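Local coordinates for plasmodium falciparum gamete antigen 27/25 (Plasmodium falciparum, PDB 1N81), which is essential for sexual development of the parasite at its gametocyte stage, although its molecular function is unknown and may include protein dimerization, at residues S27-L32 with L47-S52; S82-S87 with A163-Q168; T90-T95 with I99-D104; E109-E114 with D144-V149. All coordinates share one frame; numbering follows the deposited sequence.

Interaction 1: S27-L32 with L47-S52; sequences SDYIYL and LKDRVS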
loop_
_atom_site.group_PDB
_atom_site.type_symbol
_atom_site.label_atom_id
_atom_site.label_comp_id
_atom_site.label_asym_id
_atom_site.label_seq_id
_atom_site.Cartn_x
_atom_site.Cartn_y
_atom_site.Cartn_z
ATOM N N SER A 27 2.462 -5.590 7.924
ATOM C CA SER A 27 3.457 -5.627 8.983
ATOM C C SER A 27 3.097 -6.746 9.963
ATOM O O SER A 27 3.940 -7.575 10.288
ATOM C CB SER A 27 3.503 -4.280 9.698
ATOM O OG SER A 27 4.489 -4.297 10.731
ATOM N N ASP A 28 1.845 -6.781 10.423
ATOM C CA ASP A 28 1.417 -7.837 11.346
ATOM C C ASP A 28 1.702 -9.235 10.774
ATOM O O ASP A 28 2.258 -10.107 11.443
ATOM C CB ASP A 28 -0.096 -7.764 11.647
ATOM C CG ASP A 28 -0.482 -6.555 12.497
ATOM O OD1 ASP A 28 0.397 -5.875 13.067
ATOM O OD2 ASP A 28 -1.689 -6.283 12.590
ATOM N N TYR A 29 1.303 -9.462 9.530
ATOM C CA TYR A 29 1.504 -10.771 8.937
ATOM C C TYR A 29 2.985 -11.117 8.812
ATOM O O TYR A 29 3.365 -12.282 8.895
ATOM C CB TYR A 29 0.836 -10.850 7.577
ATOM C CG TYR A 29 0.481 -12.250 7.208
ATOM C CD1 TYR A 29 -0.732 -12.792 7.598
ATOM C CD2 TYR A 29 1.367 -13.048 6.455
ATOM C CE1 TYR A 29 -1.081 -14.107 7.249
ATOM C CE2 TYR A 29 1.033 -14.368 6.103
ATOM C CZ TYR A 29 -0.195 -14.888 6.505
ATOM O OH TYR A 29 -0.553 -16.177 6.171
ATOM N N ILE A 30 3.825 -10.107 8.605
ATOM C CA ILE A 30 5.255 -10.362 8.503
ATOM C C ILE A 30 5.753 -10.768 9.887
ATOM O O ILE A 30 6.690 -11.552 10.005
ATOM C CB ILE A 30 6.019 -9.120 7.987
ATOM C CG1 ILE A 30 5.817 -8.997 6.474
ATOM C CG2 ILE A 30 7.513 -9.219 8.320
ATOM C CD1 ILE A 30 6.415 -7.775 5.881
ATOM N N TYR A 31 5.124 -10.241 10.931
ATOM C CA TYR A 31 5.516 -10.617 12.283
ATOM C C TYR A 31 5.206 -12.103 12.478
ATOM O O TYR A 31 6.009 -12.844 13.028
ATOM C CB TYR A 31 4.750 -9.822 13.322
ATOM C CG TYR A 31 5.191 -10.142 14.735
ATOM C CD1 TYR A 31 6.294 -9.520 15.295
ATOM C CD2 TYR A 31 4.512 -11.091 15.498
ATOM C CE1 TYR A 31 6.711 -9.832 16.584
ATOM C CE2 TYR A 31 4.923 -11.410 16.787
ATOM C CZ TYR A 31 6.015 -10.778 17.320
ATOM O OH TYR A 31 6.405 -11.091 18.601
ATOM N N LEU A 32 4.037 -12.531 12.020
ATOM C CA LEU A 32 3.646 -13.930 12.113
ATOM C C LEU A 32 4.721 -14.780 11.430
ATOM O O LEU A 32 5.241 -15.744 12.004
ATOM C CB LEU A 32 2.298 -14.164 11.406
ATOM C CG LEU A 32 1.893 -15.632 11.223
ATOM C CD1 LEU A 32 1.657 -16.250 12.635
ATOM C CD2 LEU A 32 0.633 -15.751 10.349
ATOM N N LEU A 47 2.987 -18.070 3.487
ATOM C CA LEU A 47 3.303 -17.127 2.420
ATOM C C LEU A 47 2.138 -16.921 1.462
ATOM O O LEU A 47 1.855 -15.793 1.048
ATOM C CB LEU A 47 4.555 -17.581 1.641
ATOM C CG LEU A 47 5.854 -17.560 2.445
ATOM C CD1 LEU A 47 7.037 -18.075 1.587
ATOM C CD2 LEU A 47 6.111 -16.134 2.916
ATOM N N LYS A 48 1.450 -17.993 1.107
ATOM C CA LYS A 48 0.323 -17.827 0.196
ATOM C C LYS A 48 -1.039 -18.164 0.815
ATOM O O LYS A 48 -2.006 -18.435 0.108
ATOM C CB LYS A 48 0.534 -18.664 -1.076
ATOM C CG LYS A 48 1.455 -18.014 -2.104
ATOM C CD LYS A 48 1.225 -18.617 -3.490
ATOM C CE LYS A 48 2.141 -17.990 -4.515
ATOM N NZ LYS A 48 1.954 -16.508 -4.601
ATOM N N ASP A 49 -1.127 -18.152 2.140
ATOM C CA ASP A 49 -2.406 -18.448 2.808
ATOM C C ASP A 49 -3.348 -17.245 2.714
ATOM O O ASP A 49 -3.431 -16.441 3.649
ATOM C CB ASP A 49 -2.151 -18.757 4.266
ATOM C CG ASP A 49 -3.398 -19.175 4.989
ATOM O OD1 ASP A 49 -4.525 -19.133 4.406
ATOM O OD2 ASP A 49 -3.215 -19.548 6.155
ATOM N N ARG A 50 -4.059 -17.118 1.595
ATOM C CA ARG A 50 -4.943 -15.961 1.410
ATOM C C ARG A 50 -6.024 -15.829 2.478
ATOM O O ARG A 50 -6.400 -14.721 2.871
ATOM C CB ARG A 50 -5.615 -16.006 0.031
ATOM C CG ARG A 50 -4.656 -15.934 -1.146
ATOM C CD ARG A 50 -5.410 -16.075 -2.462
ATOM N NE ARG A 50 -6.328 -14.962 -2.670
ATOM C CZ ARG A 50 -5.932 -13.734 -2.980
ATOM N NH1 ARG A 50 -4.635 -13.489 -3.117
ATOM N NH2 ARG A 50 -6.826 -12.762 -3.155
ATOM N N VAL A 51 -6.525 -16.956 2.958
ATOM C CA VAL A 51 -7.565 -16.917 3.974
ATOM C C VAL A 51 -7.017 -16.223 5.211
ATOM O O VAL A 51 -7.627 -15.284 5.703
ATOM C CB VAL A 51 -8.096 -18.353 4.312
ATOM C CG1 VAL A 51 -9.171 -18.278 5.386
ATOM C CG2 VAL A 51 -8.722 -19.000 3.030
ATOM N N SER A 52 -5.864 -16.647 5.710
ATOM C CA SER A 52 -5.335 -15.976 6.883
ATOM C C SER A 52 -5.027 -14.505 6.618
ATOM O O SER A 52 -5.377 -13.642 7.427
ATOM C CB SER A 52 -4.071 -16.663 7.387
ATOM O OG SER A 52 -4.356 -18.001 7.730
HETATM O O HOH W 1 -1.201 -18.128 8.401
#
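Tyr29 and Asp49 are brought together by their first torsions: the Tyr29 ring swings trans to its backbone N (chi1 -155°) and reaches out from helix 13-35, while the Asp49 carboxylate, also trans to its own N (chi1 -175°), folds over the start of helix 50-63. Asp49 is the N-cap of that helix, in this all-helical protein, so the tyrosine hydroxyl ends up against a helix N-terminus. Contact between the segments is by van der Waals touch. Tyr29 OH lies 3.6 Å from Asp49 CB and 3.8 Å from Ser52 CB, and the serine carbon sits at the ring edge, close to the ring plane, 3.9 Å from Tyr29 CE1. Ring and carboxylate are turned 84° apart, so the carboxylate does not lie flat on the ring. Within the cap, Ser52 N gives an almost straight hydrogen bond of 3.1 Å to Asp49 OD1, arriving from well above the carboxylate plane. Leu32 CD2, one turn along from Tyr29, rests over a face of the ring toward its rim. Tyr56 of helix 50-63 meets the same ring edge-to-face, and Leu85 of helix 71-89 also packs on it, which places the tyrosine where three helices converge. The hydroxyl of this buried tyrosine is hydrogen-bonded to Ala46 O, the carbonyl just before the 47-52 segment. It is joined to the cap by a single water, which donates to Tyr29 OH at 3.0 Å and, weakly, to Asp49 OD2 at 3.3 Å.

Interaction 2: S82-S87 with A163-Q168; sequences SDRLIS and AARISQ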
loop_
_atom_site.group_PDB
_atom_site.type_symbol
_atom_site.label_atom_id
_atom_site.label_comp_id
_atom_site.label_asym_id
_atom_site.label_seq_id
_atom_site.Cartn_x
_atom_site.Cartn_y
_atom_site.Cartn_z
ATOM N N SER A 82 0.311 -10.479 -0.096
ATOM C CA SER A 82 1.010 -11.727 -0.373
ATOM C C SER A 82 2.224 -11.441 -1.263
ATOM O O SER A 82 3.300 -11.984 -1.037
ATOM C CB SER A 82 0.083 -12.743 -1.051
ATOM O OG SER A 82 0.769 -13.980 -1.167
ATOM N N ASP A 83 2.075 -10.575 -2.257
ATOM C CA ASP A 83 3.234 -10.295 -3.089
ATOM C C ASP A 83 4.384 -9.670 -2.309
ATOM O O ASP A 83 5.545 -9.949 -2.591
ATOM C CB ASP A 83 2.843 -9.425 -4.282
ATOM C CG ASP A 83 1.950 -10.179 -5.277
ATOM O OD1 ASP A 83 1.860 -11.430 -5.172
ATOM O OD2 ASP A 83 1.350 -9.534 -6.160
ATOM N N ARG A 84 4.069 -8.841 -1.318
ATOM C CA ARG A 84 5.112 -8.213 -0.516
ATOM C C ARG A 84 5.803 -9.279 0.313
ATOM O O ARG A 84 7.007 -9.192 0.529
ATOM C CB ARG A 84 4.551 -7.114 0.406
ATOM C CG ARG A 84 4.118 -5.823 -0.318
ATOM C CD ARG A 84 3.694 -4.737 0.694
ATOM N NE ARG A 84 3.059 -3.634 -0.016
ATOM C CZ ARG A 84 1.749 -3.499 -0.189
ATOM N NH1 ARG A 84 0.903 -4.393 0.314
ATOM N NH2 ARG A 84 1.296 -2.479 -0.900
ATOM N N LEU A 85 5.046 -10.276 0.784
ATOM C CA LEU A 85 5.642 -11.352 1.587
ATOM C C LEU A 85 6.730 -12.059 0.758
ATOM O O LEU A 85 7.857 -12.266 1.222
ATOM C CB LEU A 85 4.578 -12.372 1.992
ATOM C CG LEU A 85 3.374 -11.811 2.768
ATOM C CD1 LEU A 85 2.473 -12.950 3.177
ATOM C CD2 LEU A 85 3.822 -11.037 3.973
ATOM N N ILE A 86 6.378 -12.413 -0.473
ATOM C CA ILE A 86 7.306 -13.092 -1.378
ATOM C C ILE A 86 8.464 -12.172 -1.805
ATOM O O ILE A 86 9.590 -12.621 -1.948
ATOM C CB ILE A 86 6.539 -13.644 -2.599
ATOM C CG1 ILE A 86 5.699 -14.845 -2.133
ATOM C CG2 ILE A 86 7.493 -14.027 -3.713
ATOM C CD1 ILE A 86 4.806 -15.416 -3.192
ATOM N N SER A 87 8.201 -10.877 -1.958
ATOM C CA SER A 87 9.250 -9.946 -2.350
ATOM C C SER A 87 10.259 -9.645 -1.231
ATOM O O SER A 87 11.458 -9.477 -1.488
ATOM C CB SER A 87 8.614 -8.632 -2.818
ATOM O OG SER A 87 9.595 -7.693 -3.232
ATOM N N ALA A 163 6.392 -0.243 -7.633
ATOM C CA ALA A 163 5.790 0.797 -8.469
ATOM C C ALA A 163 4.477 0.284 -9.056
ATOM O O ALA A 163 3.514 1.030 -9.170
ATOM C CB ALA A 163 6.762 1.219 -9.589
ATOM N N ALA A 164 4.440 -0.995 -9.426
ATOM C CA ALA A 164 3.220 -1.580 -9.979
ATOM C C ALA A 164 2.107 -1.614 -8.912
ATOM O O ALA A 164 0.952 -1.320 -9.201
ATOM C CB ALA A 164 3.503 -2.994 -10.504
ATOM N N ARG A 165 2.457 -1.958 -7.677
ATOM C CA ARG A 165 1.465 -2.006 -6.608
ATOM C C ARG A 165 0.879 -0.641 -6.335
ATOM O O ARG A 165 -0.316 -0.489 -6.091
ATOM C CB ARG A 165 2.093 -2.479 -5.313
ATOM C CG ARG A 165 2.240 -3.997 -5.193
ATOM C CD ARG A 165 2.850 -4.306 -3.822
ATOM N NE ARG A 165 4.053 -5.033 -4.085
ATOM C CZ ARG A 165 5.242 -4.700 -3.646
ATOM N NH1 ARG A 165 5.424 -3.632 -2.890
ATOM N NH2 ARG A 165 6.252 -5.457 -3.973
ATOM N N ILE A 166 1.756 0.344 -6.348
ATOM C CA ILE A 166 1.388 1.714 -6.077
ATOM C C ILE A 166 0.324 2.186 -7.087
ATOM O O ILE A 166 -0.734 2.728 -6.706
ATOM C CB ILE A 166 2.655 2.557 -6.150
ATOM C CG1 ILE A 166 3.464 2.319 -4.871
ATOM C CG2 ILE A 166 2.331 4.045 -6.391
ATOM C CD1 ILE A 166 4.819 3.029 -4.898
ATOM N N SER A 167 0.604 1.968 -8.364
ATOM C CA SER A 167 -0.339 2.370 -9.408
ATOM C C SER A 167 -1.634 1.583 -9.197
ATOM O O SER A 167 -2.729 2.157 -9.241
ATOM C CB SER A 167 0.245 2.110 -10.803
ATOM O OG SER A 167 1.278 3.035 -11.083
ATOM N N GLN A 168 -1.509 0.289 -8.903
ATOM C CA GLN A 168 -2.694 -0.533 -8.670
ATOM C C GLN A 168 -3.490 -0.047 -7.490
ATOM O O GLN A 168 -4.718 0.049 -7.556
ATOM C CB GLN A 168 -2.347 -2.000 -8.413
ATOM C CG GLN A 168 -3.618 -2.823 -8.283
ATOM C CD GLN A 168 -3.359 -4.248 -7.945
ATOM O OE1 GLN A 168 -3.042 -4.582 -6.806
ATOM N NE2 GLN A 168 -3.470 -5.114 -8.944
#
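Arg84 and Arg165 meet in the buried interface between helix 71-89 and helix 156-173, a helix-helix packing in which two arginines interleave around a carboxylate. The packing contacts are mutual. Arg84 CG lies over one face of the Arg165 guanidinium, 3.6 Å from Arg165 NH1, and Arg165 CD lies over a face of the Arg84 guanidinium, 3.8 Å from Arg84 NH2. Each methylene sits toward the rim of the group beneath it, and the two guanidinium planes are inclined by 67°. Arg84 runs extended from CG to NE, whereas Arg165 kinks at chi3 (-122°), turning its guanidinium across the Arg84 chain.

As for charge, Arg84 NE and Arg165 NH1 come within 3.7 Å, but Glu109 of helix 96-122 is shared by both: one carboxylate oxygen forms a salt bridge to Arg84 NH2, the other to Arg165 NH1. Arg84 NH1 has a second acid, Glu22 of helix 13-35, so four helices are tied together here. Asp83 adds a more distant opposite charge, with OD2 5.6 Å from Arg165 NE.

The polar fringe is slight: Ser87 OG lies at the edge of the Arg165 guanidinium, near its plane, 4.1 Å from Arg165 NH2, a loose approach and no hydrogen bond.

Interaction 3: T90-T95 with I99-D104; sequences TDKEVT and IKKIDD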
loop_
_atom_site.group_PDB
_atom_site.type_symbol
_atom_site.label_atom_id
_atom_site.label_comp_id
_atom_site.label_asym_id
_atom_site.label_seq_id
_atom_site.Cartn_x
_atom_site.Cartn_y
_atom_site.Cartn_z
ATOM N N THR A 90 11.176 -13.964 1.209
ATOM C CA THR A 90 11.458 -15.222 0.533
ATOM C C THR A 90 12.927 -15.574 0.319
ATOM O O THR A 90 13.260 -16.428 -0.504
ATOM C CB THR A 90 10.657 -15.230 -0.787
ATOM O OG1 THR A 90 9.998 -16.487 -0.929
ATOM C CG2 THR A 90 11.517 -14.939 -1.992
ATOM N N ASP A 91 13.802 -14.939 1.090
ATOM C CA ASP A 91 15.238 -15.206 1.009
ATOM C C ASP A 91 15.827 -15.137 2.405
ATOM O O ASP A 91 15.782 -16.100 3.169
ATOM C CB ASP A 91 15.943 -14.164 0.135
ATOM C CG ASP A 91 15.396 -14.114 -1.272
ATOM O OD1 ASP A 91 15.326 -15.187 -1.917
ATOM O OD2 ASP A 91 15.041 -13.000 -1.729
ATOM N N LYS A 92 16.384 -13.974 2.716
ATOM C CA LYS A 92 16.992 -13.702 4.005
ATOM C C LYS A 92 16.218 -14.334 5.153
ATOM O O LYS A 92 15.039 -14.666 5.032
ATOM C CB LYS A 92 17.079 -12.190 4.213
ATOM C CG LYS A 92 17.728 -11.442 3.050
ATOM C CD LYS A 92 17.949 -9.984 3.405
ATOM C CE LYS A 92 18.703 -9.229 2.318
ATOM N NZ LYS A 92 18.858 -7.778 2.667
ATOM N N GLU A 93 16.899 -14.501 6.275
ATOM C CA GLU A 93 16.288 -15.094 7.450
ATOM C C GLU A 93 15.332 -14.066 8.034
ATOM O O GLU A 93 15.750 -12.976 8.429
ATOM C CB GLU A 93 17.384 -15.447 8.458
ATOM C CG GLU A 93 16.929 -16.235 9.675
ATOM C CD GLU A 93 18.107 -16.749 10.497
ATOM O OE1 GLU A 93 18.884 -17.570 9.966
ATOM O OE2 GLU A 93 18.261 -16.331 11.668
ATOM N N VAL A 94 14.045 -14.393 8.069
ATOM C CA VAL A 94 13.081 -13.459 8.613
ATOM C C VAL A 94 13.287 -13.316 10.108
ATOM O O VAL A 94 12.568 -13.898 10.922
ATOM C CB VAL A 94 11.631 -13.895 8.345
ATOM C CG1 VAL A 94 10.666 -12.832 8.908
ATOM C CG2 VAL A 94 11.415 -14.077 6.849
ATOM N N THR A 95 14.274 -12.516 10.469
ATOM C CA THR A 95 14.581 -12.293 11.866
ATOM C C THR A 95 13.882 -11.064 12.423
ATOM O O THR A 95 13.202 -10.323 11.707
ATOM C CB THR A 95 16.080 -12.123 12.067
ATOM O OG1 THR A 95 16.497 -10.876 11.497
ATOM C CG2 THR A 95 16.826 -13.265 11.385
ATOM N N ILE A 99 12.587 -7.771 10.148
ATOM C CA ILE A 99 11.236 -7.242 10.007
ATOM C C ILE A 99 11.171 -5.791 10.460
ATOM O O ILE A 99 10.341 -5.023 9.969
ATOM C CB ILE A 99 10.170 -8.091 10.760
ATOM C CG1 ILE A 99 10.346 -7.988 12.277
ATOM C CG2 ILE A 99 10.241 -9.526 10.281
ATOM C CD1 ILE A 99 9.356 -8.827 13.052
ATOM N N LYS A 100 12.048 -5.406 11.385
ATOM C CA LYS A 100 12.080 -4.013 11.832
ATOM C C LYS A 100 12.503 -3.172 10.613
ATOM O O LYS A 100 11.988 -2.067 10.389
ATOM C CB LYS A 100 13.081 -3.829 12.973
ATOM C CG LYS A 100 12.454 -3.546 14.335
ATOM C CD LYS A 100 11.786 -2.167 14.383
ATOM C CE LYS A 100 11.168 -1.866 15.751
ATOM N NZ LYS A 100 10.016 -2.756 16.126
ATOM N N LYS A 101 13.431 -3.715 9.825
ATOM C CA LYS A 101 13.894 -3.049 8.618
ATOM C C LYS A 101 12.815 -3.098 7.512
ATOM O O LYS A 101 12.728 -2.165 6.725
ATOM C CB LYS A 101 15.176 -3.692 8.085
ATOM C CG LYS A 101 15.847 -2.870 6.975
ATOM C CD LYS A 101 17.041 -3.586 6.329
ATOM C CE LYS A 101 16.629 -4.818 5.500
ATOM N NZ LYS A 101 17.793 -5.497 4.817
ATOM N N ILE A 102 12.007 -4.162 7.446
ATOM C CA ILE A 102 10.959 -4.255 6.418
ATOM C C ILE A 102 9.875 -3.239 6.735
ATOM O O ILE A 102 9.179 -2.754 5.838
ATOM C CB ILE A 102 10.354 -5.684 6.301
ATOM C CG1 ILE A 102 11.423 -6.643 5.781
ATOM C CG2 ILE A 102 9.144 -5.710 5.283
ATOM C CD1 ILE A 102 12.008 -6.264 4.413
ATOM N N ASP A 103 9.727 -2.889 8.004
ATOM C CA ASP A 103 8.744 -1.875 8.319
ATOM C C ASP A 103 9.112 -0.561 7.588
ATOM O O ASP A 103 8.225 0.207 7.231
ATOM C CB ASP A 103 8.633 -1.657 9.843
ATOM C CG ASP A 103 7.564 -2.572 10.503
ATOM O OD1 ASP A 103 6.880 -3.336 9.786
ATOM O OD2 ASP A 103 7.402 -2.524 11.746
ATOM N N ASP A 104 10.403 -0.311 7.340
ATOM C CA ASP A 104 10.810 0.917 6.648
ATOM C C ASP A 104 10.468 0.845 5.155
ATOM O O ASP A 104 10.137 1.859 4.526
ATOM C CB ASP A 104 12.314 1.198 6.819
ATOM C CG ASP A 104 12.691 1.552 8.261
ATOM O OD1 ASP A 104 11.884 2.202 8.962
ATOM O OD2 ASP A 104 13.809 1.189 8.688
#
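Val94 CG1 presses on Ile99 CG2 at 3.6 Å, the two branched side chains crossing at about a right angle. Ile99 turns CG1 between its backbone N and carbonyl carbon (chi1 68°), which puts CG2 trans to the carbonyl carbon, beside the N, and so on the side facing the loop. There CG2 also lies 3.4 Å from Thr95 O. Met34 of helix 13-35 touches both Val94 and Ile99, and Cys89 packs on Val94, so this small apolar patch lies at the corner between the end of helix 71-89 and the start of helix 96-122. The corner is an N-capped helix start: Thr95 is the N-cap of helix 96-122, its OG1 bonds to Tyr98 N, and its carbonyl takes the first-turn bond from Ile99 N at 3.1 Å. That bond is fairly straight (167° at the hydrogen), though the donor is tilted 24° from the carbonyl plane. Just before the cap, Val94 is the centre of an inverse gamma turn, which bends the chain from the exposed loop into the helix. Out at the surface, Lys92 reaches along an extended chain while Lys101 bends at chi3, and their ammonium ends approach to 3.3 Å between Lys92 NZ and Lys101 NZ. Both atoms are donors and make no hydrogen bond with each other; the like charges would be expected to disfavour so close an approach.

Interaction 4: E109-E114 with D144-V149; sequences EQRVIE and DTYEYV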
loop_
_atom_site.group_PDB
_atom_site.type_symbol
_atom_site.label_atom_id
_atom_site.label_comp_id
_atom_site.label_asym_id
_atom_site.label_seq_id
_atom_site.Cartn_x
_atom_site.Cartn_y
_atom_site.Cartn_z
ATOM N N GLU A 109 6.780 2.754 0.730
ATOM C CA GLU A 109 5.715 2.499 -0.222
ATOM C C GLU A 109 4.454 3.277 0.188
ATOM O O GLU A 109 3.823 3.941 -0.655
ATOM C CB GLU A 109 5.428 0.988 -0.312
ATOM C CG GLU A 109 4.419 0.627 -1.407
ATOM C CD GLU A 109 4.193 -0.871 -1.560
ATOM O OE1 GLU A 109 3.274 -1.242 -2.314
ATOM O OE2 GLU A 109 4.919 -1.685 -0.944
ATOM N N GLN A 110 4.107 3.243 1.472
ATOM C CA GLN A 110 2.903 3.955 1.903
ATOM C C GLN A 110 3.038 5.475 1.682
ATOM O O GLN A 110 2.109 6.145 1.185
ATOM C CB GLN A 110 2.550 3.621 3.357
ATOM C CG GLN A 110 1.245 4.261 3.775
ATOM C CD GLN A 110 0.752 3.803 5.121
ATOM O OE1 GLN A 110 1.475 3.176 5.881
ATOM N NE2 GLN A 110 -0.494 4.121 5.424
ATOM N N ARG A 111 4.210 6.016 1.994
ATOM C CA ARG A 111 4.452 7.429 1.746
ATOM C C ARG A 111 4.388 7.818 0.240
ATOM O O ARG A 111 3.888 8.889 -0.111
ATOM C CB ARG A 111 5.823 7.821 2.258
ATOM C CG ARG A 111 6.181 9.239 1.979
ATOM C CD ARG A 111 5.229 10.218 2.672
ATOM N NE ARG A 111 5.885 11.505 2.910
ATOM C CZ ARG A 111 6.326 11.927 4.099
ATOM N NH1 ARG A 111 6.176 11.169 5.175
ATOM N NH2 ARG A 111 6.912 13.113 4.209
ATOM N N VAL A 112 4.926 6.988 -0.645
ATOM C CA VAL A 112 4.878 7.348 -2.057
ATOM C C VAL A 112 3.409 7.333 -2.515
ATOM O O VAL A 112 2.969 8.263 -3.208
ATOM C CB VAL A 112 5.747 6.430 -2.920
ATOM C CG1 VAL A 112 5.503 6.712 -4.402
ATOM C CG2 VAL A 112 7.202 6.698 -2.604
ATOM N N ILE A 113 2.650 6.324 -2.068
ATOM C CA ILE A 113 1.214 6.237 -2.383
ATOM C C ILE A 113 0.524 7.547 -1.999
ATOM O O ILE A 113 -0.180 8.155 -2.815
ATOM C CB ILE A 113 0.499 5.070 -1.625
ATOM C CG1 ILE A 113 0.904 3.731 -2.246
ATOM C CG2 ILE A 113 -1.010 5.246 -1.683
ATOM C CD1 ILE A 113 0.345 2.507 -1.537
ATOM N N GLU A 114 0.752 8.010 -0.766
ATOM C CA GLU A 114 0.111 9.246 -0.325
ATOM C C GLU A 114 0.475 10.463 -1.141
ATOM O O GLU A 114 -0.397 11.221 -1.559
ATOM C CB GLU A 114 0.379 9.501 1.158
ATOM C CG GLU A 114 -0.337 8.469 1.974
ATOM C CD GLU A 114 -0.212 8.710 3.454
ATOM O OE1 GLU A 114 0.626 9.523 3.881
ATOM O OE2 GLU A 114 -0.958 8.057 4.189
ATOM N N ASP A 144 13.159 7.721 -4.732
ATOM C CA ASP A 144 14.534 8.108 -4.414
ATOM C C ASP A 144 14.584 8.927 -3.137
ATOM O O ASP A 144 15.450 8.733 -2.277
ATOM C CB ASP A 144 15.138 8.926 -5.545
ATOM C CG ASP A 144 15.345 8.096 -6.779
ATOM O OD1 ASP A 144 15.323 6.856 -6.638
ATOM O OD2 ASP A 144 15.530 8.667 -7.874
ATOM N N THR A 145 13.639 9.843 -3.005
ATOM C CA THR A 145 13.602 10.697 -1.829
ATOM C C THR A 145 13.306 9.960 -0.529
ATOM O O THR A 145 13.993 10.151 0.483
ATOM C CB THR A 145 12.574 11.831 -2.007
ATOM O OG1 THR A 145 12.879 12.540 -3.209
ATOM C CG2 THR A 145 12.670 12.812 -0.854
ATOM N N TYR A 146 12.302 9.096 -0.541
ATOM C CA TYR A 146 11.959 8.402 0.687
ATOM C C TYR A 146 12.863 7.240 1.075
ATOM O O TYR A 146 12.993 6.958 2.262
ATOM C CB TYR A 146 10.493 8.020 0.672
ATOM C CG TYR A 146 9.622 9.239 0.692
ATOM C CD1 TYR A 146 8.835 9.568 -0.406
ATOM C CD2 TYR A 146 9.593 10.082 1.810
ATOM C CE1 TYR A 146 8.038 10.702 -0.400
ATOM C CE2 TYR A 146 8.800 11.229 1.828
ATOM C CZ TYR A 146 8.017 11.535 0.715
ATOM O OH TYR A 146 7.202 12.656 0.724
ATOM N N GLU A 147 13.482 6.587 0.098
ATOM C CA GLU A 147 14.445 5.524 0.361
ATOM C C GLU A 147 15.587 6.207 1.136
ATOM O O GLU A 147 16.048 5.708 2.154
ATOM C CB GLU A 147 15.075 5.001 -0.929
ATOM C CG GLU A 147 14.363 3.866 -1.609
ATOM C CD GLU A 147 15.142 3.362 -2.811
ATOM O OE1 GLU A 147 15.608 4.205 -3.610
ATOM O OE2 GLU A 147 15.280 2.125 -2.972
ATOM N N TYR A 148 16.052 7.338 0.596
ATOM C CA TYR A 148 17.144 8.133 1.179
ATOM C C TYR A 148 16.804 8.554 2.597
ATOM O O TYR A 148 17.572 8.328 3.535
ATOM C CB TYR A 148 17.426 9.377 0.327
ATOM C CG TYR A 148 18.414 10.331 0.975
ATOM C CD1 TYR A 148 19.749 9.977 1.120
ATOM C CD2 TYR A 148 17.986 11.546 1.532
ATOM C CE1 TYR A 148 20.647 10.800 1.814
ATOM C CE2 TYR A 148 18.867 12.379 2.230
ATOM C CZ TYR A 148 20.201 11.987 2.361
ATOM O OH TYR A 148 21.084 12.787 3.031
ATOM N N VAL A 149 15.627 9.145 2.758
ATOM C CA VAL A 149 15.173 9.609 4.053
ATOM C C VAL A 149 15.057 8.517 5.109
ATOM O O VAL A 149 15.373 8.727 6.278
ATOM C CB VAL A 149 13.812 10.295 3.916
ATOM C CG1 VAL A 149 13.086 10.297 5.235
ATOM C CG2 VAL A 149 14.011 11.719 3.414
#
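Between segments 109-114 and 144-149 the closest CA atoms, 7.6 Å apart, are those of Arg111 and Tyr146. It is a helix-helix packing contact of the all-helical fold, joining helix 96-122 to helix 136-150 and built on one tyrosine that reaches from one helix to the other. Tyr146 carries its ring out trans to its carbonyl carbon, and Arg111 meets it with a chain that bends at chi2 (62°), so that the arginine drapes over the ring. Arg111 CG is placed over the centre of one ring face, in the manner of a CH-pi contact, though its modelled closeness is doubtful. Beyond it the chain runs on toward the hydroxyl end of the ring, with Arg111 CD 3.7 Å from Tyr146 OH. The guanidinium is neither stacked flat on the ring nor perpendicular to it: the planes are 59° apart, and Tyr146 CE2 comes up against one guanidinium face, 3.4 Å from Arg111 CZ. At the polar end, Arg111 NE donates a weak, bent hydrogen bond to Tyr146 OH, 2.8 Å long with an angle of 145° at the hydrogen. The stronger partner of that hydroxyl is Glu115, one turn further along helix 96-122, whose OE1 is hydrogen-bonded to it and also makes a long, weak ion pair with Arg111 NE. The carboxylate would thus be expected to offset the arginine charge beside the phenol. Val112, buried against Phe143 and Leu142 of helix 136-150 and Ile166 of helix 156-173, completes the contact. Its CG2 meets the tyrosine obliquely, 4.0 Å from Tyr146 CD1.

Interactions 2 and 4 are buried, interaction 1 is partly so, and interaction 3 lies at the surface, its centre about 17 Å from the centre of the chain. Glu109 joins the two buried ones: it belongs to segment 109-114, yet its carboxylate takes salt bridges from both arginines of interaction 2. Interactions 3 and 4 both use helix 96-122, the former at its capped start. Interaction 1 touches interaction 2 through Leu47 O with Ser82 OG and Tyr29 on Leu85, and interaction 3 through Ile30 on Ile99. Chemistry follows position: a water bridges the cap in interaction 1, while like charges meet in both interactions 2 and 3, round Glu109 in the first and between two lysine ends at the surface in the second.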